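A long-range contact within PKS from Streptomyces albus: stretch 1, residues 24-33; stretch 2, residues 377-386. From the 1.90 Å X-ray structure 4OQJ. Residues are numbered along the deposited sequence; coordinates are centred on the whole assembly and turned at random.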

# COMPACT_ATOMS: atom_id res chain seq x y z
N ALA A 24 -9.67 -15.56 7.68
CA ALA A 24 -9.87 -15.59 9.12
C ALA A 24 -9.11 -14.47 9.83
O ALA A 24 -7.97 -14.16 9.48
N VAL A 25 -9.75 -13.87 10.82
CA VAL A 25 -9.06 -13.05 11.80
C VAL A 25 -8.63 -13.96 12.94
O VAL A 25 -9.49 -14.45 13.67
N ILE A 26 -7.33 -14.22 13.07
CA ILE A 26 -6.88 -15.22 14.04
C ILE A 26 -6.26 -14.60 15.27
O ILE A 26 -5.91 -15.30 16.21
N GLY A 27 -6.13 -13.28 15.28
CA GLY A 27 -5.63 -12.58 16.44
C GLY A 27 -5.88 -11.09 16.27
O GLY A 27 -6.18 -10.65 15.16
N LEU A 28 -5.79 -10.34 17.35
CA LEU A 28 -5.99 -8.90 17.27
C LEU A 28 -5.56 -8.25 18.57
O LEU A 28 -5.39 -8.93 19.58
N ALA A 29 -5.34 -6.95 18.51
CA ALA A 29 -4.92 -6.19 19.68
C ALA A 29 -5.27 -4.73 19.49
O ALA A 29 -5.41 -4.24 18.37
N CYS A 30 -5.41 -4.02 20.60
CA CYS A 30 -5.78 -2.63 20.55
C CYS A 30 -5.47 -1.92 21.86
O CYS A 30 -5.61 -2.48 22.96
N ARG A 31 -5.05 -0.68 21.71
CA ARG A 31 -4.96 0.26 22.81
C ARG A 31 -5.71 1.50 22.33
O ARG A 31 -5.24 2.23 21.45
N PHE A 32 -6.90 1.67 22.89
CA PHE A 32 -7.82 2.75 22.53
C PHE A 32 -8.07 3.56 23.80
O PHE A 32 -7.71 3.12 24.89
N PRO A 33 -8.68 4.75 23.67
CA PRO A 33 -9.02 5.44 24.93
C PRO A 33 -9.87 4.57 25.83
O PRO A 33 -10.84 3.97 25.37
N GLY A 377 -10.58 3.07 11.53
CA GLY A 377 -11.07 1.83 10.98
C GLY A 377 -10.75 0.62 11.84
O GLY A 377 -11.49 -0.37 11.82
N MSE A 378 -9.64 0.68 12.59
CA MSE A 378 -9.32 -0.41 13.52
C MSE A 378 -10.32 -0.43 14.67
O MSE A 378 -10.80 -1.49 15.06
N ALA A 379 -10.64 0.74 15.20
CA ALA A 379 -11.61 0.80 16.28
C ALA A 379 -12.97 0.27 15.79
O ALA A 379 -13.65 -0.49 16.49
N GLY A 380 -13.33 0.60 14.56
CA GLY A 380 -14.60 0.15 13.98
C GLY A 380 -14.63 -1.36 13.68
O GLY A 380 -15.60 -2.04 13.97
N LEU A 381 -13.55 -1.87 13.08
CA LEU A 381 -13.48 -3.28 12.71
C LEU A 381 -13.39 -4.16 13.95
O LEU A 381 -14.09 -5.18 14.05
N ILE A 382 -12.56 -3.77 14.92
CA ILE A 382 -12.39 -4.57 16.11
C ILE A 382 -13.67 -4.57 16.94
O ILE A 382 -14.01 -5.60 17.47
N LYS A 383 -14.40 -3.46 17.01
CA LYS A 383 -15.69 -3.47 17.70
C LYS A 383 -16.59 -4.50 17.05
O LYS A 383 -17.26 -5.26 17.74
N THR A 384 -16.61 -4.51 15.73
CA THR A 384 -17.52 -5.37 14.98
C THR A 384 -17.12 -6.83 15.15
O THR A 384 -17.97 -7.71 15.29
N ILE A 385 -15.82 -7.10 15.16
CA ILE A 385 -15.33 -8.46 15.41
C ILE A 385 -15.76 -8.96 16.79
O ILE A 385 -16.20 -10.10 16.93
N LEU A 386 -15.66 -8.12 17.82
CA LEU A 386 -16.02 -8.54 19.17
C LEU A 386 -17.53 -8.79 19.30
O LEU A 386 -17.95 -9.75 19.95

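This is a largely apolar strand-and-loop-on-helix contact, in which residues far apart in sequence pack side chain on side chain and in places on backbone, with no hydrogen bond across. The strand runs at 127° to the helix, their axes 9.9 Å apart at closest approach, a spacing that side chains fill.

V25, L28, C30 and F32 send their CA-to-CB bonds toward the helix; the helix answers mainly with I382 and I385, one turn apart. I382 is the hub and has the largest covered area. I382 (chi1 m, chi2 t) brings CD1 to 4.0 Å from C30 CB, to 4.3 Å from F32 CZ, and to 3.6 Å from the backbone atom A29 O, so A29 takes part although its own CB points away. L28, with both chi angles p, sets CD2 3.7 Å from I385 CG2 and CD1 4.3 Å from I382 CG2, so L28 packs against both isoleucines. I385 repeats the m, t rotamer of I382, and its CD1 reaches V25 CG1 (V25 chi1 t) at 4.0 Å.

Beyond the strand's end, F32 (chi1 m) closes the other end of the contact where it meets A379 and M378. F32 CZ comes within 3.5 Å of A379 CA, an approach to the backbone itself, while A379 CB sits over one ring face in a CH-pi contact. F32 CZ also lies 4.3 Å from CB of M378, a selenomethionine whose CB points in but whose end leads away.

No polar side chain is used across the contact. T384 OG1 donates to G380 O at 2.9 Å within its own helix, and the R31 and K383 side chains find hydrogen-bond partners elsewhere in the structure. The rule to read here is two like-rotamer isoleucines one turn apart, with an alanine one turn before I382, its CB over the face of the F32 ring.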

# COMPACT_ATOMS: atom_id res chain seq x y z
CB ALA A 24 -9.43 -16.93 9.68
CB VAL A 25 -9.94 -11.93 12.34
CG1 VAL A 25 -9.18 -11.09 13.34
CG2 VAL A 25 -10.45 -11.07 11.18
CB ILE A 26 -5.88 -16.20 13.44
CG1 ILE A 26 -4.63 -15.48 12.93
CG2 ILE A 26 -6.55 -17.01 12.32
CD1 ILE A 26 -3.52 -16.45 12.56
CB LEU A 28 -7.45 -8.54 16.96
CG LEU A 28 -8.59 -9.03 17.87
CD1 LEU A 28 -8.68 -8.23 19.14
CD2 LEU A 28 -9.91 -8.96 17.12
CB ALA A 29 -3.43 -6.36 19.92
CB CYS A 30 -7.27 -2.48 20.23
SG CYS A 30 -8.37 -3.37 21.39
CB ARG A 31 -3.51 0.58 23.15
CG ARG A 31 -2.69 -0.70 23.41
CD ARG A 31 -1.22 -0.47 23.22
NE ARG A 31 -0.43 -1.58 23.75
CZ ARG A 31 0.84 -1.49 24.10
NH1 ARG A 31 1.47 -0.32 23.96
NH2 ARG A 31 1.49 -2.55 24.59
CB PHE A 32 -9.13 2.17 21.98
CG PHE A 32 -9.00 1.42 20.68
CD1 PHE A 32 -8.09 1.81 19.70
CD2 PHE A 32 -9.80 0.34 20.41
CE1 PHE A 32 -7.99 1.12 18.51
CE2 PHE A 32 -9.69 -0.36 19.22
CZ PHE A 32 -8.80 0.05 18.26
CB PRO A 33 -9.80 6.67 24.46
CG PRO A 33 -9.30 6.90 23.06
CD PRO A 33 -9.09 5.52 22.49
CB MSE A 378 -7.90 -0.27 14.10
CG MSE A 378 -6.76 -0.82 13.24
SE MSE A 378 -6.93 -2.74 12.88
CE MSE A 378 -7.35 -2.37 11.11
CB ALA A 379 -11.74 2.23 16.80
CB LEU A 381 -12.27 -3.53 11.80
CG LEU A 381 -12.00 -4.98 11.36
CD1 LEU A 381 -13.22 -5.61 10.70
CD2 LEU A 381 -10.82 -5.01 10.40
CB ILE A 382 -11.17 -4.12 16.94
CG1 ILE A 382 -9.89 -4.50 16.18
CG2 ILE A 382 -11.16 -4.81 18.31
CD1 ILE A 382 -8.60 -3.96 16.76
CB LYS A 383 -16.38 -2.09 17.66
CG LYS A 383 -17.91 -2.12 17.82
CD LYS A 383 -18.53 -0.73 17.63
CE LYS A 383 -20.06 -0.78 17.68
NZ LYS A 383 -20.59 0.56 17.44
CB THR A 384 -17.55 -4.96 13.48
OG1 THR A 384 -17.99 -3.60 13.36
CG2 THR A 384 -18.47 -5.86 12.68
CB ILE A 385 -13.80 -8.53 15.28
CG1 ILE A 385 -13.40 -8.38 13.81
CG2 ILE A 385 -13.26 -9.86 15.83
CD1 ILE A 385 -11.91 -8.13 13.60
CB LEU A 386 -15.58 -7.48 20.19
CG LEU A 386 -14.05 -7.37 20.32
CD1 LEU A 386 -13.66 -6.13 21.11
CD2 LEU A 386 -13.46 -8.61 21.00